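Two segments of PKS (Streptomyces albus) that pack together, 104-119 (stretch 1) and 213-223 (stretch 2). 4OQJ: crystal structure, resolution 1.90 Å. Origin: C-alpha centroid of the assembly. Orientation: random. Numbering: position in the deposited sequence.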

ATOM      1  N   ASP A 104      10.780  11.382 -13.702  1.00 13.80           N
ATOM      2  CA  ASP A 104      10.658  12.253 -12.547  1.00 13.26           C
ATOM      3  C   ASP A 104      11.923  12.137 -11.679  1.00 11.33           C
ATOM      4  O   ASP A 104      12.314  11.042 -11.303  1.00 13.22           O
ATOM      5  CB  ASP A 104       9.389  11.877 -11.766  1.00 15.21           C
ATOM      6  CG  ASP A 104       9.170  12.705 -10.485  1.00 17.01           C
ATOM      7  OD1 ASP A 104       9.916  13.664 -10.214  1.00 15.24           O
ATOM      8  OD2 ASP A 104       8.209  12.383  -9.744  1.00 16.00           O
ATOM      9  N   PRO A 105      12.575  13.271 -11.378  1.00 13.56           N
ATOM     10  CA  PRO A 105      13.724  13.228 -10.464  1.00 13.75           C
ATOM     11  C   PRO A 105      13.430  12.527  -9.133  1.00 12.46           C
ATOM     12  O   PRO A 105      14.333  11.942  -8.558  1.00 12.06           O
ATOM     13  CB  PRO A 105      14.036  14.706 -10.207  1.00 17.77           C
ATOM     14  CG  PRO A 105      13.450  15.434 -11.356  1.00 20.96           C
ATOM     15  CD  PRO A 105      12.273  14.641 -11.828  1.00 16.60           C
ATOM     16  N   GLN A 106      12.199  12.583  -8.648  1.00 10.56           N
ATOM     17  CA  GLN A 106      11.878  11.880  -7.411  1.00 11.53           C
ATOM     18  C   GLN A 106      12.127  10.373  -7.545  1.00 10.08           C
ATOM     19  O   GLN A 106      12.595   9.735  -6.601  1.00  9.69           O
ATOM     20  CB  GLN A 106      10.428  12.141  -7.010  1.00  9.69           C
ATOM     21  CG  GLN A 106      10.128  13.611  -6.749  1.00 12.67           C
ATOM     22  CD  GLN A 106       8.697  13.831  -6.324  1.00 13.27           C
ATOM     23  OE1 GLN A 106       8.431  14.312  -5.224  1.00 11.72           O
ATOM     24  NE2 GLN A 106       7.762  13.468  -7.195  1.00 12.06           N
ATOM     25  N   GLN A 107      11.813   9.813  -8.716  1.00  9.64           N
ATOM     26  CA  GLN A 107      11.969   8.373  -8.958  1.00 12.61           C
ATOM     27  C   GLN A 107      13.428   8.033  -9.206  1.00 10.72           C
ATOM     28  O   GLN A 107      13.899   6.984  -8.781  1.00  9.80           O
ATOM     29  CB  GLN A 107      11.103   7.917 -10.147  1.00 11.93           C
ATOM     30  CG  GLN A 107       9.617   8.097  -9.871  1.00  9.63           C
ATOM     31  CD  GLN A 107       8.699   7.291 -10.764  1.00 11.78           C
ATOM     32  OE1 GLN A 107       9.064   6.232 -11.287  1.00 13.36           O
ATOM     33  NE2 GLN A 107       7.471   7.778 -10.917  1.00 13.74           N
ATOM     34  N   ARG A 108      14.152   8.927  -9.880  1.00  9.77           N
ATOM     35  CA  ARG A 108      15.590   8.739 -10.065  1.00 11.23           C
ATOM     36  C   ARG A 108      16.324   8.754  -8.742  1.00  9.96           C
ATOM     37  O   ARG A 108      17.166   7.896  -8.473  1.00  9.73           O
ATOM     38  CB  ARG A 108      16.173   9.822 -10.969  1.00 11.22           C
ATOM     39  CG  ARG A 108      15.826   9.647 -12.447  1.00 12.54           C
ATOM     40  CD  ARG A 108      16.464  10.735 -13.243  1.00 14.88           C
ATOM     41  NE  ARG A 108      15.568  11.798 -13.689  1.00 15.92           N
ATOM     42  CZ  ARG A 108      15.933  13.071 -13.839  1.00 17.88           C
ATOM     43  NH1 ARG A 108      17.144  13.485 -13.471  1.00 19.98           N
ATOM     44  NH2 ARG A 108      15.083  13.946 -14.352  1.00 18.92           N
ATOM     45  N   GLN A 109      16.010   9.738  -7.912  1.00 10.79           N
ATOM     46  CA  GLN A 109      16.655   9.841  -6.611  1.00 12.25           C
ATOM     47  C   GLN A 109      16.264   8.657  -5.722  1.00 12.87           C
ATOM     48  O   GLN A 109      17.093   8.159  -4.953  1.00 13.91           O
ATOM     49  CB  GLN A 109      16.293  11.169  -5.949  1.00 13.08           C
ATOM     50  CG  GLN A 109      16.940  12.359  -6.633  1.00 17.10           C
ATOM     51  CD  GLN A 109      18.429  12.431  -6.393  1.00 19.77           C
ATOM     52  OE1 GLN A 109      18.887  12.283  -5.269  1.00 19.73           O
ATOM     53  NE2 GLN A 109      19.192  12.655  -7.453  1.00 20.47           N
ATOM     54  N   PHE A 110      15.022   8.185  -5.821  1.00 10.63           N
ATOM     55  CA  PHE A 110      14.623   7.046  -4.992  1.00  8.44           C
ATOM     56  C   PHE A 110      15.390   5.800  -5.424  1.00 10.54           C
ATOM     57  O   PHE A 110      15.792   4.996  -4.597  1.00 12.51           O
ATOM     58  CB  PHE A 110      13.129   6.734  -5.042  1.00  8.36           C
ATOM     59  CG  PHE A 110      12.769   5.601  -4.130  1.00 10.04           C
ATOM     60  CD1 PHE A 110      12.727   5.803  -2.750  1.00 12.61           C
ATOM     61  CD2 PHE A 110      12.610   4.327  -4.616  1.00 10.11           C
ATOM     62  CE1 PHE A 110      12.472   4.747  -1.895  1.00 15.23           C
ATOM     63  CE2 PHE A 110      12.349   3.261  -3.768  1.00 10.70           C
ATOM     64  CZ  PHE A 110      12.271   3.470  -2.414  1.00 10.93           C
ATOM     65  N   LEU A 111      15.576   5.647  -6.732  1.00 10.53           N
ATOM     66  CA  LEU A 111      16.298   4.504  -7.275  1.00  9.87           C
ATOM     67  C   LEU A 111      17.745   4.490  -6.788  1.00 11.11           C
ATOM     68  O   LEU A 111      18.247   3.461  -6.335  1.00  9.44           O
ATOM     69  CB  LEU A 111      16.250   4.517  -8.813  1.00  9.69           C
ATOM     70  CG  LEU A 111      17.051   3.431  -9.547  1.00 12.68           C
ATOM     71  CD1 LEU A 111      16.764   2.003  -8.999  1.00 12.70           C
ATOM     72  CD2 LEU A 111      16.760   3.477 -11.034  1.00 14.27           C
ATOM     73  N   GLU A 112      18.426   5.627  -6.846  1.00 10.01           N
ATOM     74  CA  GLU A 112      19.812   5.648  -6.367  1.00 10.82           C
ATOM     75  C   GLU A 112      19.840   5.436  -4.857  1.00 13.01           C
ATOM     76  O   GLU A 112      20.714   4.741  -4.342  1.00 11.62           O
ATOM     77  CB  GLU A 112      20.508   6.954  -6.738  1.00  9.67           C
ATOM     78  CG  GLU A 112      20.928   7.028  -8.186  1.00 12.77           C
ATOM     79  CD  GLU A 112      21.791   8.242  -8.489  1.00 16.05           C
ATOM     80  OE1 GLU A 112      22.035   9.058  -7.572  1.00 14.07           O
ATOM     81  OE2 GLU A 112      22.238   8.386  -9.644  1.00 15.72           O
ATOM     82  N   CYS A 113      18.886   6.027  -4.143  1.00 12.17           N
ATOM     83  CA  CYS A 113      18.852   5.887  -2.676  1.00 12.03           C
ATOM     84  C   CYS A 113      18.608   4.421  -2.231  1.00 12.87           C
ATOM     85  O   CYS A 113      19.217   3.935  -1.274  1.00 12.45           O
ATOM     86  CB  CYS A 113      17.775   6.793  -2.083  1.00 11.77           C
ATOM     87  SG  CYS A 113      17.844   6.903  -0.269  1.00 17.24           S
ATOM     88  N   ALA A 114      17.716   3.726  -2.929  1.00 11.61           N
ATOM     89  CA  ALA A 114      17.441   2.320  -2.634  1.00 10.18           C
ATOM     90  C   ALA A 114      18.670   1.451  -2.887  1.00 10.50           C
ATOM     91  O   ALA A 114      18.971   0.549  -2.104  1.00 12.45           O
ATOM     92  CB  ALA A 114      16.261   1.820  -3.472  1.00  9.72           C
ATOM     93  N   TYR A 115      19.358   1.714  -3.991  1.00 10.63           N
ATOM     94  CA  TYR A 115      20.617   1.055  -4.300  1.00 13.03           C
ATOM     95  C   TYR A 115      21.586   1.242  -3.130  1.00 14.19           C
ATOM     96  O   TYR A 115      22.179   0.280  -2.660  1.00 14.34           O
ATOM     97  CB  TYR A 115      21.185   1.620  -5.603  1.00 10.88           C
ATOM     98  CG  TYR A 115      22.406   0.924  -6.199  1.00 11.95           C
ATOM     99  CD1 TYR A 115      23.659   1.025  -5.610  1.00 13.00           C
ATOM    100  CD2 TYR A 115      22.306   0.228  -7.400  1.00 12.36           C
ATOM    101  CE1 TYR A 115      24.780   0.414  -6.186  1.00 14.01           C
ATOM    102  CE2 TYR A 115      23.401  -0.375  -7.982  1.00 15.70           C
ATOM    103  CZ  TYR A 115      24.636  -0.284  -7.376  1.00 18.34           C
ATOM    104  OH  TYR A 115      25.720  -0.889  -7.970  1.00 20.05           O
ATOM    105  N   GLU A 116      21.724   2.478  -2.655  1.00 11.33           N
ATOM    106  CA  GLU A 116      22.610   2.779  -1.534  1.00 12.56           C
ATOM    107  C   GLU A 116      22.194   2.039  -0.275  1.00 13.06           C
ATOM    108  O   GLU A 116      23.053   1.569   0.465  1.00 14.69           O
ATOM    109  CB  GLU A 116      22.638   4.282  -1.233  1.00 10.92           C
ATOM    110  CG  GLU A 116      23.432   5.129  -2.221  1.00 12.82           C
ATOM    111  CD  GLU A 116      23.225   6.642  -2.001  1.00 17.96           C
ATOM    112  OE1 GLU A 116      22.224   7.017  -1.348  1.00 22.98           O
ATOM    113  OE2 GLU A 116      24.059   7.451  -2.485  1.00 17.14           O
ATOM    114  N   ALA A 117      20.885   1.955  -0.015  1.00 11.26           N
ATOM    115  CA  ALA A 117      20.407   1.302   1.204  1.00 14.01           C
ATOM    116  C   ALA A 117      20.752  -0.186   1.201  1.00 13.64           C
ATOM    117  O   ALA A 117      21.157  -0.741   2.231  1.00 12.24           O
ATOM    118  CB  ALA A 117      18.910   1.498   1.377  1.00 13.17           C
ATOM    119  N   LEU A 118      20.595  -0.830   0.052  1.00 13.66           N
ATOM    120  CA  LEU A 118      20.922  -2.251  -0.083  1.00 15.01           C
ATOM    121  C   LEU A 118      22.434  -2.458   0.004  1.00 14.23           C
ATOM    122  O   LEU A 118      22.903  -3.395   0.643  1.00 13.27           O
ATOM    123  CB  LEU A 118      20.376  -2.807  -1.395  1.00 13.47           C
ATOM    124  CG  LEU A 118      18.865  -3.047  -1.360  1.00 14.13           C
ATOM    125  CD1 LEU A 118      18.289  -3.096  -2.747  1.00 16.70           C
ATOM    126  CD2 LEU A 118      18.588  -4.337  -0.611  1.00 16.08           C
ATOM    127  N   GLU A 119      23.199  -1.569  -0.617  1.00 14.14           N
ATOM    128  CA  GLU A 119      24.643  -1.580  -0.445  1.00 16.65           C
ATOM    129  C   GLU A 119      25.061  -1.484   1.022  1.00 15.68           C
ATOM    130  O   GLU A 119      25.928  -2.217   1.463  1.00 13.55           O
ATOM    131  CB  GLU A 119      25.276  -0.437  -1.224  1.00 16.06           C
ATOM    132  CG  GLU A 119      25.597  -0.767  -2.656  1.00 18.41           C
ATOM    133  CD  GLU A 119      26.432   0.326  -3.283  1.00 21.15           C
ATOM    134  OE1 GLU A 119      26.082   1.516  -3.077  1.00 18.60           O
ATOM    135  OE2 GLU A 119      27.432   0.000  -3.966  1.00 20.22           O
ATOM    136  N   THR A 213      11.320 -11.887   2.442  1.00 15.19           N
ATOM    137  CA  THR A 213      12.278 -12.119   3.534  1.00 16.73           C
ATOM    138  C   THR A 213      13.031 -10.835   3.886  1.00 17.25           C
ATOM    139  O   THR A 213      13.561 -10.702   4.988  1.00 19.33           O
ATOM    140  CB  THR A 213      13.268 -13.249   3.179  1.00 19.35           C
ATOM    141  OG1 THR A 213      14.100 -12.863   2.079  1.00 21.50           O
ATOM    142  CG2 THR A 213      12.501 -14.522   2.805  1.00 21.42           C
HETATM  143  N   MSE A 214      13.049  -9.885   2.959  1.00 13.53           N
HETATM  144  CA  MSE A 214      13.549  -8.538   3.215  1.00 14.05           C
HETATM  145  C   MSE A 214      12.640  -7.552   2.524  1.00 13.54           C
HETATM  146  O   MSE A 214      11.940  -7.915   1.584  1.00 13.07           O
HETATM  147  CB  MSE A 214      14.981  -8.353   2.700  1.00 18.84           C
HETATM  148  CG  MSE A 214      16.070  -9.006   3.516  1.00 28.95           C
HETATM  149 SE   MSE A 214      17.760  -9.079   2.501  0.59 23.35          SE
HETATM  150  CE  MSE A 214      17.814  -7.298   1.817  1.00 10.21           C
ATOM    151  N   ALA A 215      12.653  -6.299   2.966  1.00 12.87           N
ATOM    152  CA  ALA A 215      11.825  -5.283   2.324  1.00 14.35           C
ATOM    153  C   ALA A 215      12.461  -3.910   2.418  1.00 14.69           C
ATOM    154  O   ALA A 215      13.023  -3.557   3.455  1.00 16.62           O
ATOM    155  CB  ALA A 215      10.434  -5.265   2.956  1.00 14.42           C
ATOM    156  N   LEU A 216      12.393  -3.150   1.329  1.00 12.22           N
ATOM    157  CA  LEU A 216      12.686  -1.722   1.382  1.00 11.92           C
ATOM    158  C   LEU A 216      11.428  -0.926   1.657  1.00 12.97           C
ATOM    159  O   LEU A 216      10.342  -1.264   1.174  1.00 12.74           O
ATOM    160  CB  LEU A 216      13.305  -1.221   0.080  1.00 12.86           C
ATOM    161  CG  LEU A 216      14.817  -1.352  -0.002  1.00 26.04           C
ATOM    162  CD1 LEU A 216      15.187  -2.749  -0.438  1.00 35.28           C
ATOM    163  CD2 LEU A 216      15.387  -0.323  -0.930  1.00 27.52           C
ATOM    164  N   ALA A 217      11.586   0.146   2.419  1.00  9.72           N
ATOM    165  CA  ALA A 217      10.523   1.114   2.628  1.00  8.60           C
ATOM    166  C   ALA A 217      11.140   2.490   2.531  1.00 12.66           C
ATOM    167  O   ALA A 217      12.198   2.741   3.106  1.00 13.41           O
ATOM    168  CB  ALA A 217       9.845   0.913   3.982  1.00 11.73           C
ATOM    169  N   GLY A 218      10.493   3.396   1.813  1.00 10.29           N
ATOM    170  CA  GLY A 218      11.071   4.712   1.635  1.00 13.90           C
ATOM    171  C   GLY A 218      10.179   5.670   0.880  1.00 11.97           C
ATOM    172  O   GLY A 218       9.053   5.346   0.539  1.00 10.04           O
ATOM    173  N   ALA A 219      10.696   6.860   0.617  1.00 11.18           N
ATOM    174  CA  ALA A 219       9.913   7.897  -0.012  1.00  8.90           C
ATOM    175  C   ALA A 219      10.835   8.979  -0.521  1.00 10.40           C
ATOM    176  O   ALA A 219      11.954   9.121  -0.026  1.00 10.42           O
ATOM    177  CB  ALA A 219       8.905   8.460   0.962  1.00  9.02           C
ATOM    178  N   ALA A 220      10.374   9.729  -1.519  1.00  9.56           N
ATOM    179  CA  ALA A 220      11.126  10.876  -2.055  1.00  8.45           C
ATOM    180  C   ALA A 220      10.175  12.027  -2.254  1.00  9.72           C
ATOM    181  O   ALA A 220       9.064  11.825  -2.706  1.00 11.06           O
ATOM    182  CB  ALA A 220      11.781  10.533  -3.372  1.00 10.11           C
ATOM    183  N   HIS A 221      10.610  13.231  -1.930  1.00  8.13           N
ATOM    184  CA  HIS A 221       9.830  14.433  -2.234  1.00  9.44           C
ATOM    185  C   HIS A 221      10.782  15.482  -2.773  1.00 10.67           C
ATOM    186  O   HIS A 221      11.680  15.945  -2.060  1.00 12.34           O
ATOM    187  CB  HIS A 221       9.107  14.987  -1.013  1.00  9.74           C
ATOM    188  CG  HIS A 221       8.495  16.332  -1.244  1.00 14.82           C
ATOM    189  ND1 HIS A 221       9.081  17.504  -0.812  1.00 16.92           N
ATOM    190  CD2 HIS A 221       7.356  16.696  -1.881  1.00 20.21           C
ATOM    191  CE1 HIS A 221       8.325  18.530  -1.169  1.00 20.90           C
ATOM    192  NE2 HIS A 221       7.273  18.066  -1.816  1.00 20.85           N
ATOM    193  N   ILE A 222      10.615  15.831  -4.039  1.00 13.43           N
ATOM    194  CA  ILE A 222      11.483  16.832  -4.661  1.00 17.06           C
ATOM    195  C   ILE A 222      10.659  17.741  -5.532  1.00 18.25           C
ATOM    196  O   ILE A 222      10.041  17.289  -6.501  1.00 18.76           O
ATOM    197  CB  ILE A 222      12.584  16.205  -5.524  1.00 20.39           C
ATOM    198  CG1 ILE A 222      13.399  15.204  -4.716  1.00 24.15           C
ATOM    199  CG2 ILE A 222      13.499  17.306  -6.055  1.00 21.61           C
ATOM    200  CD1 ILE A 222      14.301  14.351  -5.555  1.00 31.92           C
ATOM    201  N   GLN A 223      10.637  19.019  -5.182  1.00 19.49           N
ATOM    202  CA  GLN A 223       9.945  20.014  -5.991  1.00 22.32           C
ATOM    203  C   GLN A 223      10.770  20.339  -7.218  1.00 22.55           C
ATOM    204  O   GLN A 223      11.977  20.574  -7.117  1.00 23.70           O
ATOM    205  CB  GLN A 223       9.699  21.281  -5.195  1.00 28.06           C
ATOM    206  CG  GLN A 223       8.945  21.084  -3.915  1.00 34.95           C
ATOM    207  CD  GLN A 223       8.976  22.336  -3.071  1.00 52.79           C
ATOM    208  OE1 GLN A 223      10.044  22.889  -2.796  1.00 57.37           O
ATOM    209  NE2 GLN A 223       7.802  22.813  -2.685  1.00 61.09           N
TER

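A helix packs across one side of a roughly antiparallel strand, in a mostly apolar contact anchored by a single hydrogen bond at one end. The axes of helix 105-119 and strand 214-221 approach to 7.7 Å, with 142° between their directions.

The polar anchor centres on Gln106. Ile222 N donates to Gln106 OE1 at 2.9 Å, and the N-H...O angle of 166° is nearly straight. The same amide group is held from its other end, where Gln106 NE2 donates to Asp104 OD2 at 2.8 Å. Asp104 also caps the helix, accepting from Gln106 N through OD1 at 3.0 Å. Ile222 adds apolar contact next to this bond: its CD1 lies 3.5 Å from Gln109 CG.

Alternate strand residues face the helix. The CB of Ala220 sits 3.4 Å from Gln106 O, so backbone and small side chain pack closely. Gly218 leaves room for the Phe110 ring, whose CE1 is 3.7 Å from Gly218 C. An ideal CB on Gly218 would fall 2.8 Å from Phe110 CE1, a clash.

Farther along, Leu216 reaches two helix residues. Its CD2 meets Ala114 CB at 3.4 Å, and its CD1 lies 3.8 Å from Leu118 CD2. Leu118 CD2 also touches CE of selenomethionine Met214, at 3.9 Å.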